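Local structure of cellulase (Bacteroides salanitronis, 6WQY) at residues A[132-135]-A[136-139]; A[324-327]-A[328-332]; A[359-362]-A[363-366]. The protein probably hydrolyses internal glycosidic bonds of cellulose and related plant polysaccharides as a broad-specificity endoglucanase, this chain being the glycosyl hydrolase family 5 catalytic domain of a longer protein. All blocks are in the same frame, centred on the assembly; numbering follows the deposited sequence. Where two conformers were deposited one is given.

Contact 1. Residues A[132-135]-A[136-139]; sequences IKDA and ATDE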
ATOM      1  N   ILE A 132      -1.342   2.320  18.831  0.64  9.93           N
ATOM      2  CA  ILE A 132      -2.603   3.062  18.880  0.64  9.44           C
ATOM      3  C   ILE A 132      -3.390   2.740  20.142  0.64 10.02           C
ATOM      4  O   ILE A 132      -4.088   3.606  20.683  0.64 11.34           O
ATOM      5  CB  ILE A 132      -3.424   2.798  17.602  0.64  9.97           C
ATOM      6  CG1 ILE A 132      -4.667   3.690  17.515  0.64 14.20           C
ATOM      7  CG2 ILE A 132      -3.846   1.328  17.518  0.64 12.03           C
ATOM      8  CD1 ILE A 132      -4.365   5.137  17.196  0.64 13.41           C
ATOM      9  N   LYS A 133      -3.325   1.499  20.620  1.00 11.06           N
ATOM     10  CA  LYS A 133      -4.144   1.124  21.763  1.00 12.04           C
ATOM     11  C   LYS A 133      -3.803   1.979  22.973  1.00 11.81           C
ATOM     12  O   LYS A 133      -4.685   2.570  23.605  1.00 12.52           O
ATOM     13  CB  LYS A 133      -3.973  -0.356  22.091  1.00 13.41           C
ATOM     14  CG  LYS A 133      -4.996  -0.826  23.134  1.00 16.68           C
ATOM     15  CD  LYS A 133      -4.966  -2.333  23.396  1.00 17.29           C
ATOM     16  CE  LYS A 133      -3.670  -2.761  24.071  1.00 42.97           C
ATOM     17  NZ  LYS A 133      -3.602  -4.234  24.319  1.00 39.55           N
ATOM     18  N   ASP A 134      -2.511   2.069  23.296  0.62 11.69           N
ATOM     19  CA  ASP A 134      -2.087   2.835  24.462  0.62  9.80           C
ATOM     20  C   ASP A 134      -2.011   4.325  24.177  0.62 10.39           C
ATOM     21  O   ASP A 134      -2.219   5.124  25.091  0.62 10.98           O
ATOM     22  CB  ASP A 134      -0.756   2.298  24.976  0.62 12.81           C
ATOM     23  CG  ASP A 134      -0.858   0.861  25.447  0.62 14.13           C
ATOM     24  OD1 ASP A 134      -1.752   0.561  26.268  0.62 17.36           O
ATOM     25  OD2 ASP A 134      -0.052   0.029  24.973  0.62 15.62           O
ATOM     26  N   ALA A 135      -1.743   4.727  22.937  1.00 10.81           N
ATOM     27  CA  ALA A 135      -1.754   6.151  22.633  1.00 11.13           C
ATOM     28  C   ALA A 135      -3.130   6.745  22.864  1.00 10.53           C
ATOM     29  O   ALA A 135      -3.244   7.913  23.260  1.00 11.74           O
ATOM     30  CB  ALA A 135      -1.346   6.393  21.185  1.00 11.00           C
ATOM     31  N   ALA A 136      -4.190   5.965  22.662  1.00 10.82           N
ATOM     32  CA  ALA A 136      -5.541   6.468  22.834  1.00 11.24           C
ATOM     33  C   ALA A 136      -5.952   6.563  24.295  1.00 11.63           C
ATOM     34  O   ALA A 136      -6.969   7.198  24.588  1.00 14.07           O
ATOM     35  CB  ALA A 136      -6.530   5.566  22.079  1.00 11.91           C
ATOM     36  N   THR A 137      -5.218   5.938  25.225  1.00 11.38           N
ATOM     37  CA  THR A 137      -5.528   6.038  26.639  1.00 12.23           C
ATOM     38  C   THR A 137      -4.488   6.812  27.437  1.00 11.71           C
ATOM     39  O   THR A 137      -4.769   7.180  28.568  1.00 14.41           O
ATOM     40  CB  THR A 137      -5.726   4.653  27.278  1.00 12.69           C
ATOM     41  OG1 THR A 137      -4.524   3.892  27.169  1.00 14.79           O
ATOM     42  CG2 THR A 137      -6.872   3.890  26.638  1.00 15.08           C
ATOM     43  N   ASP A 138      -3.313   7.072  26.903  1.00 12.00           N
ATOM     44  CA  ASP A 138      -2.216   7.662  27.668  1.00 12.13           C
ATOM     45  C   ASP A 138      -1.576   8.750  26.821  1.00 11.37           C
ATOM     46  O   ASP A 138      -0.893   8.462  25.839  1.00 12.06           O
ATOM     47  CB  ASP A 138      -1.199   6.583  28.048  1.00 14.14           C
ATOM     48  CG  ASP A 138      -0.113   7.091  28.969  1.00 18.02           C
ATOM     49  OD1 ASP A 138       0.101   8.313  29.033  1.00 19.83           O
ATOM     50  OD2 ASP A 138       0.521   6.255  29.647  1.00 21.18           O
ATOM     51  N   GLU A 139      -1.769  10.001  27.225  1.00 11.85           N
ATOM     52  CA  GLU A 139      -1.232  11.129  26.473  1.00 12.82           C
ATOM     53  C   GLU A 139       0.289  11.081  26.365  1.00 12.40           C
ATOM     54  O   GLU A 139       0.849  11.582  25.384  1.00 12.14           O
ATOM     55  CB  GLU A 139      -1.662  12.444  27.124  1.00 15.77           C
ATOM     56  CG  GLU A 139      -1.130  12.644  28.527  1.00 14.47           C
ATOM     57  CD  GLU A 139      -1.762  13.841  29.212  1.00 19.13           C
ATOM     58  OE1 GLU A 139      -2.546  14.564  28.558  1.00 24.87           O
ATOM     59  OE2 GLU A 139      -1.466  14.057  30.393  1.00 19.60           O
TER
HETATM   60  O   HOH W   1      -4.274   1.224  27.119  1.00 18.14           O

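Contact 2. Residues A[324-327]-A[328-332]; sequences RLYY and LEYVC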
ATOM      1  N   ARG A 324      -9.274 -17.268 -10.302  1.00 10.68           N
ATOM      2  CA  ARG A 324      -8.336 -16.283  -9.779  1.00 10.33           C
ATOM      3  C   ARG A 324      -8.100 -15.163 -10.786  1.00 10.74           C
ATOM      4  O   ARG A 324      -8.081 -13.977 -10.432  1.00 10.86           O
ATOM      5  CB  ARG A 324      -7.006 -16.952  -9.436  1.00 11.34           C
ATOM      6  CG  ARG A 324      -5.956 -15.970  -8.959  1.00 11.06           C
ATOM      7  CD  ARG A 324      -4.569 -16.354  -9.372  1.00 12.00           C
ATOM      8  NE  ARG A 324      -3.555 -15.501  -8.764  1.00 10.65           N
ATOM      9  CZ  ARG A 324      -2.253 -15.609  -9.016  1.00 10.75           C
ATOM     10  NH1 ARG A 324      -1.807 -16.504  -9.877  1.00 11.92           N
ATOM     11  NH2 ARG A 324      -1.402 -14.803  -8.399  1.00 11.03           N
ATOM     12  N   LEU A 325      -7.893 -15.520 -12.055  1.00 10.92           N
ATOM     13  CA  LEU A 325      -7.669 -14.500 -13.071  1.00 11.16           C
ATOM     14  C   LEU A 325      -8.911 -13.648 -13.259  1.00 11.17           C
ATOM     15  O   LEU A 325      -8.816 -12.433 -13.432  1.00 12.13           O
ATOM     16  CB  LEU A 325      -7.205 -15.120 -14.383  1.00 11.13           C
ATOM     17  CG  LEU A 325      -5.717 -15.443 -14.413  1.00 13.29           C
ATOM     18  CD1 LEU A 325      -5.335 -16.569 -13.475  1.00 18.07           C
ATOM     19  CD2 LEU A 325      -5.266 -15.762 -15.833  1.00 19.27           C
ATOM     20  N   TYR A 326     -10.094 -14.275 -13.232  1.00 11.01           N
ATOM     21  CA  TYR A 326     -11.338 -13.514 -13.296  1.00 11.08           C
ATOM     22  C   TYR A 326     -11.444 -12.534 -12.131  1.00 10.18           C
ATOM     23  O   TYR A 326     -11.751 -11.356 -12.336  1.00 10.73           O
ATOM     24  CB  TYR A 326     -12.541 -14.465 -13.358  1.00 11.11           C
ATOM     25  CG  TYR A 326     -13.863 -13.755 -13.168  1.00 11.18           C
ATOM     26  CD1 TYR A 326     -14.240 -12.706 -13.996  1.00 11.16           C
ATOM     27  CD2 TYR A 326     -14.722 -14.114 -12.144  1.00 11.59           C
ATOM     28  CE1 TYR A 326     -15.429 -12.038 -13.809  1.00 12.18           C
ATOM     29  CE2 TYR A 326     -15.914 -13.451 -11.941  1.00 11.27           C
ATOM     30  CZ  TYR A 326     -16.264 -12.411 -12.781  1.00 11.37           C
ATOM     31  OH  TYR A 326     -17.454 -11.735 -12.607  1.00 12.68           O
ATOM     32  N   TYR A 327     -11.193 -13.004 -10.910  1.00 10.59           N
ATOM     33  CA  TYR A 327     -11.221 -12.125  -9.746  1.00 10.10           C
ATOM     34  C   TYR A 327     -10.294 -10.928  -9.936  1.00  9.51           C
ATOM     35  O   TYR A 327     -10.691  -9.773  -9.726  1.00 10.11           O
ATOM     36  CB  TYR A 327     -10.821 -12.920  -8.486  1.00 10.04           C
ATOM     37  CG  TYR A 327     -10.701 -12.049  -7.255  1.00  9.40           C
ATOM     38  CD1 TYR A 327     -11.809 -11.786  -6.458  1.00 10.58           C
ATOM     39  CD2 TYR A 327      -9.498 -11.466  -6.910  1.00  9.12           C
ATOM     40  CE1 TYR A 327     -11.718 -10.967  -5.346  1.00  9.77           C
ATOM     41  CE2 TYR A 327      -9.398 -10.648  -5.796  1.00  9.46           C
ATOM     42  CZ  TYR A 327     -10.500 -10.400  -5.028  1.00  8.42           C
ATOM     43  OH  TYR A 327     -10.363  -9.564  -3.934  1.00  9.32           O
ATOM     44  N   LEU A 328      -9.038 -11.175 -10.315  1.00  9.99           N
ATOM     45  CA  LEU A 328      -8.079 -10.085 -10.444  1.00  9.84           C
ATOM     46  C   LEU A 328      -8.469  -9.129 -11.551  1.00 10.94           C
ATOM     47  O   LEU A 328      -8.341  -7.907 -11.398  1.00 11.35           O
ATOM     48  CB  LEU A 328      -6.679 -10.654 -10.664  1.00 10.29           C
ATOM     49  CG  LEU A 328      -6.070 -11.368  -9.456  1.00  9.74           C
ATOM     50  CD1 LEU A 328      -4.778 -12.038  -9.845  1.00 11.73           C
ATOM     51  CD2 LEU A 328      -5.817 -10.394  -8.311  1.00 10.78           C
ATOM     52  N   GLU A 329      -8.951  -9.660 -12.675  1.00 11.05           N
ATOM     53  CA  GLU A 329      -9.406  -8.806 -13.766  1.00 12.66           C
ATOM     54  C   GLU A 329     -10.603  -7.977 -13.323  1.00 13.29           C
ATOM     55  O   GLU A 329     -10.670  -6.766 -13.588  1.00 14.54           O
ATOM     56  CB  GLU A 329      -9.739  -9.657 -14.999  1.00 13.44           C
ATOM     57  CG  GLU A 329      -9.859  -8.860 -16.288  1.00 14.86           C
ATOM     58  CD  GLU A 329     -10.019  -9.715 -17.542  1.00 11.85           C
ATOM     59  OE1 GLU A 329     -10.039 -10.956 -17.497  1.00 16.43           O
ATOM     60  OE2 GLU A 329     -10.191  -9.101 -18.629  1.00 18.97           O
ATOM     61  N   TYR A 330     -11.547  -8.603 -12.617  1.00 12.14           N
ATOM     62  CA  TYR A 330     -12.739  -7.894 -12.169  1.00 12.41           C
ATOM     63  C   TYR A 330     -12.387  -6.775 -11.195  1.00 12.25           C
ATOM     64  O   TYR A 330     -12.915  -5.650 -11.294  1.00 12.71           O
ATOM     65  CB  TYR A 330     -13.720  -8.869 -11.513  1.00 12.11           C
ATOM     66  CG  TYR A 330     -15.073  -8.249 -11.322  1.00 11.76           C
ATOM     67  CD1 TYR A 330     -15.382  -7.531 -10.183  1.00 11.91           C
ATOM     68  CD2 TYR A 330     -16.032  -8.343 -12.309  1.00 11.90           C
ATOM     69  CE1 TYR A 330     -16.615  -6.937 -10.030  1.00 13.75           C
ATOM     70  CE2 TYR A 330     -17.267  -7.753 -12.165  1.00 13.56           C
ATOM     71  CZ  TYR A 330     -17.549  -7.047 -11.026  1.00 12.44           C
ATOM     72  OH  TYR A 330     -18.773  -6.443 -10.865  1.00 15.20           O
ATOM     73  N   VAL A 331     -11.504  -7.056 -10.240  1.00 11.84           N
ATOM     74  CA  VAL A 331     -11.144  -6.064  -9.240  1.00 11.14           C
ATOM     75  C   VAL A 331     -10.353  -4.925  -9.869  1.00 11.00           C
ATOM     76  O   VAL A 331     -10.553  -3.760  -9.517  1.00 11.37           O
ATOM     77  CB  VAL A 331     -10.385  -6.729  -8.075  1.00 12.19           C
ATOM     78  CG1 VAL A 331      -9.839  -5.683  -7.123  1.00 12.44           C
ATOM     79  CG2 VAL A 331     -11.298  -7.686  -7.327  1.00 12.28           C
ATOM     80  N   CYS A 332      -9.435  -5.231 -10.793  1.00 10.86           N
ATOM     81  CA  CYS A 332      -8.665  -4.155 -11.419  1.00 10.94           C
ATOM     82  C   CYS A 332      -9.549  -3.262 -12.285  1.00 11.52           C
ATOM     83  O   CYS A 332      -9.382  -2.034 -12.287  1.00 12.39           O
ATOM     84  CB  CYS A 332      -7.486  -4.706 -12.209  1.00 11.39           C
ATOM     85  SG  CYS A 332      -6.127  -5.299 -11.173  1.00 11.19           S
TER

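Contact 3. Residues A[359-362]-A[363-366]; sequences LFNH and ATGE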
ATOM      1  N   LEU A 359       4.550 -13.255  -8.424  1.00 10.35           N
ATOM      2  CA  LEU A 359       4.576 -13.144  -9.879  1.00 10.53           C
ATOM      3  C   LEU A 359       5.993 -13.099 -10.422  1.00 10.12           C
ATOM      4  O   LEU A 359       6.228 -13.574 -11.541  1.00 10.46           O
ATOM      5  CB  LEU A 359       3.827 -11.892 -10.339  1.00 11.09           C
ATOM      6  CG  LEU A 359       2.376 -11.778  -9.879  1.00 11.87           C
ATOM      7  CD1 LEU A 359       1.770 -10.456 -10.368  1.00 13.18           C
ATOM      8  CD2 LEU A 359       1.530 -12.948 -10.331  1.00 14.59           C
ATOM      9  N   PHE A 360       6.935 -12.544  -9.654  1.00 10.68           N
ATOM     10  CA  PHE A 360       8.325 -12.449 -10.056  1.00 10.69           C
ATOM     11  C   PHE A 360       9.222 -12.966  -8.938  1.00  9.92           C
ATOM     12  O   PHE A 360       8.916 -12.790  -7.747  1.00 10.97           O
ATOM     13  CB  PHE A 360       8.763 -10.986 -10.277  1.00 11.18           C
ATOM     14  CG  PHE A 360       7.988 -10.262 -11.332  1.00 10.72           C
ATOM     15  CD1 PHE A 360       6.802  -9.627 -11.016  1.00 11.46           C
ATOM     16  CD2 PHE A 360       8.444 -10.203 -12.629  1.00 11.92           C
ATOM     17  CE1 PHE A 360       6.075  -8.961 -11.982  1.00 12.14           C
ATOM     18  CE2 PHE A 360       7.725  -9.531 -13.603  1.00 11.99           C
ATOM     19  CZ  PHE A 360       6.540  -8.906 -13.271  1.00 12.15           C
ATOM     20  N   ASN A 361      10.353 -13.553  -9.314  1.00 10.10           N
ATOM     21  CA  ASN A 361      11.449 -13.705  -8.364  1.00  9.85           C
ATOM     22  C   ASN A 361      11.983 -12.306  -8.046  1.00 10.00           C
ATOM     23  O   ASN A 361      12.321 -11.540  -8.956  1.00 10.19           O
ATOM     24  CB  ASN A 361      12.536 -14.599  -8.961  1.00 11.22           C
ATOM     25  CG  ASN A 361      13.661 -14.868  -7.989  1.00 10.92           C
ATOM     26  OD1 ASN A 361      14.409 -13.954  -7.637  1.00 12.35           O
ATOM     27  ND2 ASN A 361      13.790 -16.104  -7.548  1.00 14.62           N
ATOM     28  N   HIS A 362      12.028 -11.946  -6.750  1.00  9.54           N
ATOM     29  CA  HIS A 362      12.341 -10.583  -6.359  1.00  9.64           C
ATOM     30  C   HIS A 362      13.802 -10.212  -6.579  1.00  9.66           C
ATOM     31  O   HIS A 362      14.138  -9.026  -6.503  1.00 10.22           O
ATOM     32  CB  HIS A 362      11.976 -10.345  -4.892  1.00  9.35           C
ATOM     33  CG  HIS A 362      10.505 -10.296  -4.621  1.00  8.56           C
ATOM     34  ND1 HIS A 362      10.018  -9.791  -3.432  1.00  9.02           N
ATOM     35  CD2 HIS A 362       9.419 -10.667  -5.347  1.00  9.48           C
ATOM     36  CE1 HIS A 362       8.699  -9.860  -3.429  1.00  9.48           C
ATOM     37  NE2 HIS A 362       8.309 -10.387  -4.579  1.00  9.15           N
ATOM     38  N   ALA A 363      14.666 -11.185  -6.846  1.00 10.32           N
ATOM     39  CA  ALA A 363      16.070 -10.914  -7.097  1.00 11.92           C
ATOM     40  C   ALA A 363      16.452 -11.026  -8.564  1.00 12.41           C
ATOM     41  O   ALA A 363      17.249 -10.217  -9.056  1.00 14.22           O
ATOM     42  CB  ALA A 363      16.947 -11.870  -6.280  1.00 13.11           C
ATOM     43  N   THR A 364      15.929 -12.013  -9.296  1.00 11.70           N
ATOM     44  CA  THR A 364      16.285 -12.139 -10.709  1.00 12.06           C
ATOM     45  C   THR A 364      15.335 -11.383 -11.623  1.00 12.21           C
ATOM     46  O   THR A 364      15.694 -11.098 -12.768  1.00 13.14           O
ATOM     47  CB  THR A 364      16.272 -13.608 -11.153  1.00 12.43           C
ATOM     48  OG1 THR A 364      14.927 -14.087 -11.078  1.00 12.41           O
ATOM     49  CG2 THR A 364      17.181 -14.458 -10.287  1.00 15.17           C
ATOM     50  N   GLY A 365      14.132 -11.081 -11.166  1.00 11.00           N
ATOM     51  CA  GLY A 365      13.135 -10.463 -12.007  1.00 12.05           C
ATOM     52  C   GLY A 365      12.420 -11.398 -12.957  1.00 10.76           C
ATOM     53  O   GLY A 365      11.564 -10.941 -13.725  1.00 12.46           O
ATOM     54  N   GLU A 366      12.724 -12.695 -12.919  1.00 11.18           N
ATOM     55  CA  GLU A 366      12.049 -13.629 -13.799  1.00 11.25           C
ATOM     56  C   GLU A 366      10.605 -13.818 -13.377  1.00 10.51           C
ATOM     57  O   GLU A 366      10.288 -13.906 -12.186  1.00 11.05           O
ATOM     58  CB  GLU A 366      12.751 -14.981 -13.777  1.00 12.41           C
ATOM     59  CG  GLU A 366      14.132 -14.953 -14.395  1.00 14.34           C
ATOM     60  CD  GLU A 366      14.107 -14.816 -15.908  1.00 16.85           C
ATOM     61  OE1 GLU A 366      13.054 -15.072 -16.529  1.00 19.68           O
ATOM     62  OE2 GLU A 366      15.156 -14.458 -16.487  1.00 23.84           O
TER

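Contact 1. Residues A[132-135]-A[136-139]
The carbonyl oxygen of Asp134 takes up several donors from residues 137-138, where the short helix 132-135 gives way to the turn before helix 139-159. Among the backbone bonds, Ala136 N still gives an i to i-4 bond to Ile132 O at 3.1 Å. The next amide departs from that pattern, for Thr137 N reaches Asp134 O, three residues back, also at 3.1 Å. It comes from above the carbonyl plane, 69° out of it. Asp138 N adds a weak bond to the same oxygen at 2.9 Å, with an N-H...O angle of just 128°.

Side-chain polar contacts gather round Thr137. Its OG1 stands between backbone N and carbonyl carbon (chi1 61°), which turns the hydroxyl back to 3.3 Å from Asp134 O, a weak and unsettled bond. One water lies 2.7 Å from Thr137 OG1 and donates to Asp134 OD1; as Asp134 has a second conformer, this bridge is tentative. A magnesium ion sits about 4 Å from the Asp134 side chain, too far for direct coordination. Asp138 faces onward: its CG lies anti to the backbone N, and OD1 N-caps the next helix through Thr140 N.

Van der Waals contact across the turn is slight: Ala136 CB lies 3.4 Å from the carbonyl oxygen Ile132 O, while Ile132 and Ala135 pack on Trp199 of helix 191-209. Chemically, a helix end where the carbonyl of Asp134 takes the amide of Thr137 and, weakly, that of Asp138 passes within a few residues to a carboxylate-capped helix start, and in the conformer described the nearby cation may temper the negative charge of Asp134.

Contact 2. Residues A[324-327]-A[328-332]
Tyr327 and Val331, one turn apart on helix 318-337, meet by a CH-pi contact. Val331 CG2 lies over one face of the phenol ring, 3.8 Å from the ring centroid and displaced toward the CZ end, where CZ is 3.6 Å away. Two torsions bring this about: Tyr327 has CG anti to its backbone N (chi1 175°), swinging the ring forward along the helix, while Val331 sets CG2 beside its own backbone N and so back toward the tyrosine. The phenol is fixed from outside as well, with its OH bonded to Asp254 O and its ring edge-to-face with Trp269.

Tyr326 and Tyr330 share the same first-torsion choice and therefore run side by side, pointing the same way. Their planes are inclined at 64° with centroids 5.9 Å apart, an oblique pair in which Tyr326 OH comes 3.7 Å from Tyr330 CD2. That hydroxyl is bonded to Glu284, against which the Tyr330 side chain also packs.

Arg324 and Leu328 form the third pair. The arginine chain bends at chi2 (-146°) and its NE lies 3.8 Å from Leu328 CD1, so the leucine methyl packs beside the polar head. NE is bonded to Cys312 O, and NH1 makes a salt bridge to Glu321.

Regular i to i-4 bonds underlie all three pairs, such as Tyr330 N to Tyr326 O at 2.8 Å. The helix connects strands 305-310 and 342-346 of the TIM barrel, and Leu328 and Val331 both rest on Met310 of the first. Chemically, the polar ends of Arg324, Tyr326 and Tyr327 are bonded outside the pairs while their flanks pack on the residue one turn on, which should restrict ring rotation and leave the buried guanidinium well compensated.

Contact 3. Residues A[359-362]-A[363-366]
This is a tight chain reversal, Asn361 to Glu366, in the loop between the last barrel strand, 342-346, and the C-terminal helix 371-383. The two segments run 147° apart end to end, and two backbone bonds close the bend: Asn361 N to Glu366 O at 2.9 Å, and Gly365 N to Asn361 O, also 2.9 Å. Beside the first, Phe360 CA makes a CA-H...O contact with Glu366 O at 3.2 Å.

The side chain of Asn361 lies across one face of the bend, with OD1 turned to its amides. With CG anti to the backbone N, OD1 reaches forward over the next residues and accepts from Ala363 N at 2.9 Å and from Thr364 N at 3.0 Å. The two donors come from opposite faces of the amide plane: Ala363 N has the smaller tilt, whereas Thr364 N stands 37° out, so one oxygen is gripped from two sides. The bond to Ala363 N, two residues on, defines an Asx turn, and an ST turn follows directly, Thr364 OG1 accepting from Glu366 N at 3.2 Å in a nearly straight bond (170°). The same hydroxyl oxygen presses close on Asn361 CB, placing the threonine across the asparagine side chain. Gly365 has positive phi, a conformation in which a side chain would crowd the preceding carbonyl oxygen.

Phe360 presents its ring edge to Gly365 O, with CD2 3.4 Å away, and packs among Leu63, Leu67 and Ala70 of helix 61-70. The His362 ring has both nitrogens bonded, ND1 to Gln40 and NE2 to Asp346 of the last barrel strand, and meets the ring of Trp35 edge-to-face.

Along the chain the three contacts come in series, none nested in or crossing another. Contact 1 closes the turn from helix 132-135 into helix 139-159, after the third barrel strand, 114-118. Contact 2 closes no loop: it lies within helix 318-337, in the beta-alpha-beta crossover from strand 305-310 to strand 342-346. Contact 3 closes a tight reversal within the loop that leads from the last strand, next to the first barrel strand, to helix 371-383. Contact 1 stands across the chain's centre from both others, with centres about 39 and 41 Å away. Contacts 2 and 3 touch, Arg324 NH2 packing 4.0 Å from Leu359 CD2, and both reach Val374 of helix 371-383.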